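PDB 1JAK: beta-N-acetylhexosaminidase from Streptomyces plicatus, which releases terminal non-reducing N-acetylhexosamine residues from beta-linked glycosides by hydrolysis, probably through the substrate-assisted mechanism of glycoside hydrolase family 20. Local coordinates for residues 447-450 with 451-454; 169-172 with 173-177; 255-258 with 259-263. All coordinates share one frame; numbering follows the deposited sequence.

Contact 1 of 3, residues 447-450 with 451-454. With IFG ((2R,3R,4S,5R)-2-acetamido-3,4-dihydroxy-5-hydroxymethyl-piperidine), chain F.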
loop_
_atom_site.group_PDB
_atom_site.type_symbol
_atom_site.label_atom_id
_atom_site.label_comp_id
_atom_site.label_asym_id
_atom_site.label_seq_id
_atom_site.Cartn_x
_atom_site.Cartn_y
_atom_site.Cartn_z
ATOM N N LEU A 447 0.101 -7.784 -1.938
ATOM C CA LEU A 447 1.094 -8.525 -2.706
ATOM C C LEU A 447 1.595 -9.665 -1.826
ATOM O O LEU A 447 2.424 -9.464 -0.933
ATOM C CB LEU A 447 2.266 -7.623 -3.123
ATOM C CG LEU A 447 3.380 -8.306 -3.936
ATOM C CD1 LEU A 447 2.792 -9.033 -5.144
ATOM C CD2 LEU A 447 4.396 -7.256 -4.386
ATOM N N TRP A 448 1.062 -10.860 -2.071
ATOM C CA TRP A 448 1.444 -12.054 -1.327
ATOM C C TRP A 448 2.740 -12.598 -1.912
ATOM O O TRP A 448 2.986 -12.470 -3.113
ATOM C CB TRP A 448 0.317 -13.084 -1.405
ATOM C CG TRP A 448 -0.948 -12.553 -0.800
ATOM C CD1 TRP A 448 -2.044 -12.073 -1.462
ATOM C CD2 TRP A 448 -1.222 -12.398 0.596
ATOM N NE1 TRP A 448 -2.985 -11.627 -0.560
ATOM C CE2 TRP A 448 -2.505 -11.816 0.710
ATOM C CE3 TRP A 448 -0.507 -12.695 1.764
ATOM C CZ2 TRP A 448 -3.090 -11.526 1.948
ATOM C CZ3 TRP A 448 -1.089 -12.409 2.997
ATOM C CH2 TRP A 448 -2.370 -11.830 3.077
ATOM N N THR A 449 3.572 -13.221 -1.082
ATOM C CA THR A 449 4.860 -13.672 -1.590
ATOM C C THR A 449 5.220 -15.154 -1.620
ATOM O O THR A 449 6.399 -15.502 -1.577
ATOM C CB THR A 449 5.997 -12.894 -0.887
ATOM O OG1 THR A 449 5.888 -13.044 0.535
ATOM C CG2 THR A 449 5.906 -11.412 -1.232
ATOM N N GLU A 450 4.227 -16.033 -1.714
ATOM C CA GLU A 450 4.535 -17.457 -1.795
ATOM C C GLU A 450 5.508 -17.734 -2.941
ATOM O O GLU A 450 6.369 -18.608 -2.832
ATOM C CB GLU A 450 3.270 -18.289 -2.046
ATOM C CG GLU A 450 2.463 -18.624 -0.810
ATOM C CD GLU A 450 1.383 -17.608 -0.501
ATOM O OE1 GLU A 450 1.444 -16.474 -1.022
ATOM O OE2 GLU A 450 0.471 -17.952 0.277
ATOM N N THR A 451 5.366 -16.984 -4.033
ATOM C CA THR A 451 6.189 -17.188 -5.228
ATOM C C THR A 451 7.240 -16.123 -5.536
ATOM O O THR A 451 7.949 -16.232 -6.538
ATOM C CB THR A 451 5.299 -17.299 -6.491
ATOM O OG1 THR A 451 4.792 -15.999 -6.835
ATOM C CG2 THR A 451 4.127 -18.236 -6.240
ATOM N N LEU A 452 7.347 -15.109 -4.683
ATOM C CA LEU A 452 8.275 -14.005 -4.919
ATOM C C LEU A 452 9.359 -13.923 -3.850
ATOM O O LEU A 452 9.060 -13.783 -2.668
ATOM C CB LEU A 452 7.477 -12.699 -4.968
ATOM C CG LEU A 452 6.212 -12.818 -5.833
ATOM C CD1 LEU A 452 5.345 -11.582 -5.669
ATOM C CD2 LEU A 452 6.597 -13.017 -7.291
ATOM N N SER A 453 10.617 -13.990 -4.277
ATOM C CA SER A 453 11.730 -13.960 -3.340
ATOM C C SER A 453 12.713 -12.799 -3.489
ATOM O O SER A 453 13.650 -12.681 -2.700
ATOM C CB SER A 453 12.490 -15.288 -3.408
ATOM O OG SER A 453 12.935 -15.552 -4.724
ATOM N N ASP A 454 12.529 -11.951 -4.494
ATOM C CA ASP A 454 13.427 -10.809 -4.637
ATOM C C ASP A 454 12.678 -9.565 -5.100
ATOM O O ASP A 454 11.590 -9.659 -5.672
ATOM C CB ASP A 454 14.599 -11.133 -5.575
ATOM C CG ASP A 454 14.180 -11.285 -7.013
ATOM O OD1 ASP A 454 13.616 -10.322 -7.574
ATOM O OD2 ASP A 454 14.430 -12.369 -7.585
HETATM N N1 IFG F . -5.144 -16.231 0.674
HETATM C C2 IFG F . -4.389 -15.992 1.932
HETATM C C3 IFG F . -2.959 -15.339 1.756
HETATM C C4 IFG F . -2.183 -15.859 0.527
HETATM C C5 IFG F . -3.083 -15.729 -0.704
HETATM C C6 IFG F . -2.451 -16.154 -2.026
HETATM C C7 IFG F . -5.738 -13.984 2.386
HETATM C C8 IFG F . -6.547 -13.040 3.238
HETATM C C9 IFG F . -4.398 -16.507 -0.563
HETATM N N2 IFG F . -5.201 -15.155 2.843
HETATM O O7 IFG F . -5.581 -13.663 1.217
HETATM O O3 IFG F . -2.192 -15.565 2.931
HETATM O O4 IFG F . -1.870 -17.235 0.733
HETATM O O6 IFG F . -3.112 -15.552 -3.133
HETATM O O HOH W 1 3.431 -14.794 -4.685
#

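Contact 2 of 3, residues 169-172 with 173-177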
loop_
_atom_site.group_PDB
_atom_site.type_symbol
_atom_site.label_atom_id
_atom_site.label_comp_id
_atom_site.label_asym_id
_atom_site.label_seq_id
_atom_site.Cartn_x
_atom_site.Cartn_y
_atom_site.Cartn_z
ATOM N N HIS A 169 8.089 -14.894 2.153
ATOM C CA HIS A 169 9.501 -14.679 1.858
ATOM C C HIS A 169 9.808 -13.383 2.592
ATOM O O HIS A 169 9.059 -12.411 2.492
ATOM C CB HIS A 169 9.799 -14.528 0.365
ATOM C CG HIS A 169 9.884 -15.832 -0.369
ATOM N ND1 HIS A 169 8.822 -16.356 -1.070
ATOM C CD2 HIS A 169 10.897 -16.720 -0.500
ATOM C CE1 HIS A 169 9.175 -17.512 -1.604
ATOM N NE2 HIS A 169 10.431 -17.756 -1.274
ATOM N N PHE A 170 10.890 -13.377 3.356
ATOM C CA PHE A 170 11.257 -12.192 4.110
ATOM C C PHE A 170 11.959 -11.158 3.243
ATOM O O PHE A 170 12.742 -11.497 2.357
ATOM C CB PHE A 170 12.177 -12.578 5.275
ATOM C CG PHE A 170 12.598 -11.415 6.130
ATOM C CD1 PHE A 170 11.666 -10.733 6.910
ATOM C CD2 PHE A 170 13.927 -10.996 6.151
ATOM C CE1 PHE A 170 12.049 -9.649 7.699
ATOM C CE2 PHE A 170 14.324 -9.913 6.938
ATOM C CZ PHE A 170 13.385 -9.238 7.713
ATOM N N PHE A 171 11.650 -9.892 3.496
ATOM C CA PHE A 171 12.279 -8.784 2.797
ATOM C C PHE A 171 12.772 -7.849 3.889
ATOM O O PHE A 171 12.010 -7.466 4.776
ATOM C CB PHE A 171 11.280 -8.085 1.869
ATOM C CG PHE A 171 10.888 -8.921 0.686
ATOM C CD1 PHE A 171 9.833 -9.826 0.773
ATOM C CD2 PHE A 171 11.622 -8.858 -0.496
ATOM C CE1 PHE A 171 9.520 -10.662 -0.303
ATOM C CE2 PHE A 171 11.317 -9.690 -1.575
ATOM C CZ PHE A 171 10.263 -10.594 -1.478
ATOM N N GLY A 172 14.057 -7.511 3.833
ATOM C CA GLY A 172 14.650 -6.648 4.839
ATOM C C GLY A 172 14.200 -5.204 4.784
ATOM O O GLY A 172 13.481 -4.795 3.872
ATOM N N VAL A 173 14.640 -4.424 5.765
ATOM C CA VAL A 173 14.280 -3.014 5.839
ATOM C C VAL A 173 14.500 -2.278 4.519
ATOM O O VAL A 173 13.598 -1.599 4.033
ATOM C CB VAL A 173 15.077 -2.297 6.954
ATOM C CG1 VAL A 173 14.843 -0.791 6.891
ATOM C CG2 VAL A 173 14.646 -2.829 8.316
ATOM N N ASP A 174 15.684 -2.414 3.931
ATOM C CA ASP A 174 15.962 -1.714 2.683
ATOM C C ASP A 174 15.056 -2.136 1.535
ATOM O O ASP A 174 14.695 -1.314 0.693
ATOM C CB ASP A 174 17.431 -1.879 2.284
ATOM C CG ASP A 174 18.367 -1.120 3.204
ATOM O OD1 ASP A 174 17.914 -0.144 3.839
ATOM O OD2 ASP A 174 19.558 -1.488 3.284
ATOM N N GLU A 175 14.683 -3.412 1.495
ATOM C CA GLU A 175 13.804 -3.880 0.433
ATOM C C GLU A 175 12.390 -3.356 0.675
ATOM O O GLU A 175 11.655 -3.067 -0.271
ATOM C CB GLU A 175 13.833 -5.410 0.360
ATOM C CG GLU A 175 15.227 -5.924 0.031
ATOM C CD GLU A 175 15.334 -7.433 0.007
ATOM O OE1 GLU A 175 14.853 -8.087 0.956
ATOM O OE2 GLU A 175 15.922 -7.963 -0.956
ATOM N N VAL A 176 12.010 -3.218 1.943
ATOM C CA VAL A 176 10.690 -2.688 2.260
ATOM C C VAL A 176 10.674 -1.195 1.928
ATOM O O VAL A 176 9.673 -0.676 1.437
ATOM C CB VAL A 176 10.329 -2.910 3.744
ATOM C CG1 VAL A 176 9.026 -2.197 4.084
ATOM C CG2 VAL A 176 10.182 -4.403 4.009
ATOM N N LYS A 177 11.785 -0.504 2.185
ATOM C CA LYS A 177 11.871 0.921 1.868
ATOM C C LYS A 177 11.716 1.094 0.361
ATOM O O LYS A 177 11.084 2.042 -0.106
ATOM C CB LYS A 177 13.215 1.501 2.319
ATOM C CG LYS A 177 13.330 1.685 3.815
ATOM C CD LYS A 177 14.657 2.330 4.185
ATOM C CE LYS A 177 14.724 2.611 5.680
ATOM N NZ LYS A 177 16.027 3.225 6.075
#

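Contact 3 of 3, residues 255-258 with 259-263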
loop_
_atom_site.group_PDB
_atom_site.type_symbol
_atom_site.label_atom_id
_atom_site.label_comp_id
_atom_site.label_asym_id
_atom_site.label_seq_id
_atom_site.Cartn_x
_atom_site.Cartn_y
_atom_site.Cartn_z
ATOM N N GLY A 255 -5.832 -18.417 12.654
ATOM C CA GLY A 255 -5.237 -19.230 11.606
ATOM C C GLY A 255 -3.933 -18.607 11.135
ATOM O O GLY A 255 -3.572 -17.524 11.596
ATOM N N HIS A 256 -3.228 -19.281 10.226
ATOM C CA HIS A 256 -1.956 -18.772 9.703
ATOM C C HIS A 256 -0.985 -18.461 10.829
ATOM O O HIS A 256 -0.265 -17.457 10.796
ATOM C CB HIS A 256 -2.214 -17.514 8.871
ATOM C CG HIS A 256 -2.794 -17.804 7.525
ATOM N ND1 HIS A 256 -2.033 -18.277 6.478
ATOM C CD2 HIS A 256 -4.067 -17.736 7.067
ATOM C CE1 HIS A 256 -2.813 -18.489 5.432
ATOM N NE2 HIS A 256 -4.051 -18.169 5.763
ATOM N N THR A 257 -0.946 -19.357 11.807
ATOM C CA THR A 257 -0.114 -19.182 12.987
ATOM C C THR A 257 0.971 -20.237 13.188
ATOM O O THR A 257 1.519 -20.346 14.282
ATOM C CB THR A 257 -1.003 -19.179 14.247
ATOM O OG1 THR A 257 -1.968 -20.240 14.144
ATOM C CG2 THR A 257 -1.735 -17.856 14.391
ATOM N N ASN A 258 1.307 -21.006 12.157
ATOM C CA ASN A 258 2.310 -22.043 12.366
ATOM C C ASN A 258 3.661 -21.564 12.886
ATOM O O ASN A 258 4.285 -22.250 13.690
ATOM C CB ASN A 258 2.554 -22.864 11.100
ATOM C CG ASN A 258 3.378 -24.108 11.386
ATOM O OD1 ASN A 258 2.879 -25.069 11.969
ATOM N ND2 ASN A 258 4.654 -24.083 11.006
ATOM N N ALA A 259 4.131 -20.405 12.433
ATOM C CA ALA A 259 5.432 -19.925 12.895
ATOM C C ALA A 259 5.446 -19.794 14.416
ATOM O O ALA A 259 6.430 -20.147 15.066
ATOM C CB ALA A 259 5.775 -18.589 12.244
ATOM N N ALA A 260 4.351 -19.298 14.980
ATOM C CA ALA A 260 4.252 -19.149 16.429
ATOM C C ALA A 260 4.106 -20.517 17.086
ATOM O O ALA A 260 4.768 -20.816 18.085
ATOM C CB ALA A 260 3.057 -18.270 16.789
ATOM N N LEU A 261 3.231 -21.343 16.523
ATOM C CA LEU A 261 2.979 -22.680 17.052
ATOM C C LEU A 261 4.235 -23.540 17.062
ATOM O O LEU A 261 4.446 -24.330 17.981
ATOM C CB LEU A 261 1.899 -23.382 16.225
ATOM C CG LEU A 261 0.501 -22.758 16.262
ATOM C CD1 LEU A 261 -0.384 -23.429 15.225
ATOM C CD2 LEU A 261 -0.090 -22.902 17.658
ATOM N N ALA A 262 5.063 -23.386 16.034
ATOM C CA ALA A 262 6.293 -24.161 15.924
ATOM C C ALA A 262 7.334 -23.703 16.939
ATOM O O ALA A 262 8.243 -24.455 17.290
ATOM C CB ALA A 262 6.861 -24.041 14.511
ATOM N N SER A 263 7.187 -22.470 17.411
ATOM C CA SER A 263 8.124 -21.893 18.368
ATOM C C SER A 263 7.816 -22.232 19.824
ATOM O O SER A 263 8.723 -22.274 20.657
ATOM C CB SER A 263 8.159 -20.372 18.196
ATOM O OG SER A 263 8.556 -20.018 16.882
#

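Contact 1 of 3, residues 447-450 with 451-454
Thr449 O accepts two donors: a weak bond from Leu452 N at 3.3 Å, which draws the chain back on itself, and a hydrogen bond from His169 ND1 in another loop of the barrel. With Glu450 and Thr451 in the two middle positions, and backbone angles close to the standard values, residues 449-452 form a type I beta turn. A water bridges the backbone before and within the turn, donating to Trp448 O at 2.8 Å and accepting from Thr451 N at 3.0 Å, while Thr451 OG1 has its protein partner in Gly411 N. Beside Trp448 O the packing is apolar: Leu452 CD1 meets Leu447 CD1 at 3.6 Å, the two side chains crossing at about a right angle.

On the ligand side, two residues of the turn region take hold of the azasugar in different ways. Trp448 offers a ring face, with IFG C3 centred 3.4 Å above its plane; its CG stands anti to the carbonyl carbon (chi1 -61°), which swings the indole away from the turn. Glu450 bends at chi2 (91°) toward the azasugar, where OE2 accepts a very short bond of 2.5 Å from IFG O4. The weak, long ion pair of OE2 with Arg168 adds a positive neighbour. A tryptophan face laid against the azasugar ring, beside a hydroxyl-binding carboxylate, both carried by the loop at the C-terminal end of barrel strand 440-447, is characteristic of a sugar-binding subsite in an alpha/beta-barrel glycosidase.

Contact 2 of 3, residues 169-172 with 173-177
Gly172 and Glu175 are joined by a hydrogen bond that runs backwards across the start of a helix: Gly172 N donates to Glu175 OE1 at 3.0 Å, with an N-H...O angle of 147°. The oxygen receives it on its anti lone pair, the one facing away from its partner oxygen. Gly172 is the N-cap residue and Glu175 the third residue after it, which matches the side-chain-to-N-cap half of a capping box; glycine has no side chain to supply the reciprocal bond. The second polar link is the opening bond of the helix, Val176 N to Gly172 O at 2.9 Å, followed one residue on by Lys177 N to Val173 O. A carboxylate placed at this end of a helix would probably be favoured by the helix dipole.

Close packing accompanies the two bonds. Glu175 leaves the helix with CG anti to its carbonyl carbon and an extended chain beyond (chi2 177°), a course that carries OE1 back to 3.2 Å from Phe171 CA. The same oxygen lies 3.6 Å from Phe171 CD2, and the ring and carboxylate planes are inclined at 47°, an oblique approach. At the start of the helix, one branch of Val176 covers two successive carbonyls: its CG2 is 3.3 Å from Gly172 O and 3.6 Å from Phe171 O. The latter oxygen also accepts a hydrogen bond from Tyr228 OH.

The loop follows strand 159-165, and the helix it leads into, 173-184, packs through Val173 and Val176 on Ile236 of helix 230-242, while Phe171 and Glu175 touch Leu458 and Pro455, respectively, at helix 455-462.

Contact 3 of 3, residues 255-258 with 259-263
Thr257 O is approached by two successive N-H groups of the first helical turn: Leu261 N donates at 3.0 Å in an almost straight bond (172°), and Ala260 N adds a weak, bent one at 3.1 Å. Over the same oxygen sits the branch point of Leu261, its CG 3.3 Å away, and from there CD1 extends alongside Thr257 OG1 at 3.7 Å. One residue later Asn258 O accepts a shorter bond, from Ala262 N at 2.7 Å, while Ala262 CB lies 3.2 Å from that oxygen.

These bonds open the short helix 258-263, which follows strand 246-250 in the alpha/beta barrel. Thr257 occupies its N-cap position, yet its side chain makes no capping bond: OG1 is turned back instead to Pro254 O, within the preceding loop.

Further out, Asn258 CG lies anti to the backbone N (chi1 -168°), a rotation that points the amide off the helix and lets ND2 bond to Pro275 O, while the backbone N of Asn258 is taken by Asp198. Further along the helix, Ser263 OG bonds to Ala259 O, four residues back, at 2.8 Å. Beyond the cap, His256 turns the other way to touch the bound azasugar, its ring held by Asp197 at ND1 and by Glu320 at NE2.

Contacts 1 and 2 are neighbours, their centres 12 Å apart: besides the His169–Thr449 bond, with ND1 2.6 Å from O, Phe171 CZ packs 3.6 Å from Leu452 O. Contact 3 stands apart, about 19 Å from contact 1 and 21 Å from contact 2 between centres, with nearest atoms about 6 and 11 Å away. The azasugar connects what does not touch. Trp448 and Glu450 of 447-450 bind it directly, and His256 of 255-258 both touches it and bonds to Glu320, which itself hydrogen-bonds the inhibitor. Contact 2 is set back from the pocket, with the Phe171 side chain about 13 Å from the azasugar, although Arg168, just ahead of that segment, bonds the inhibitor.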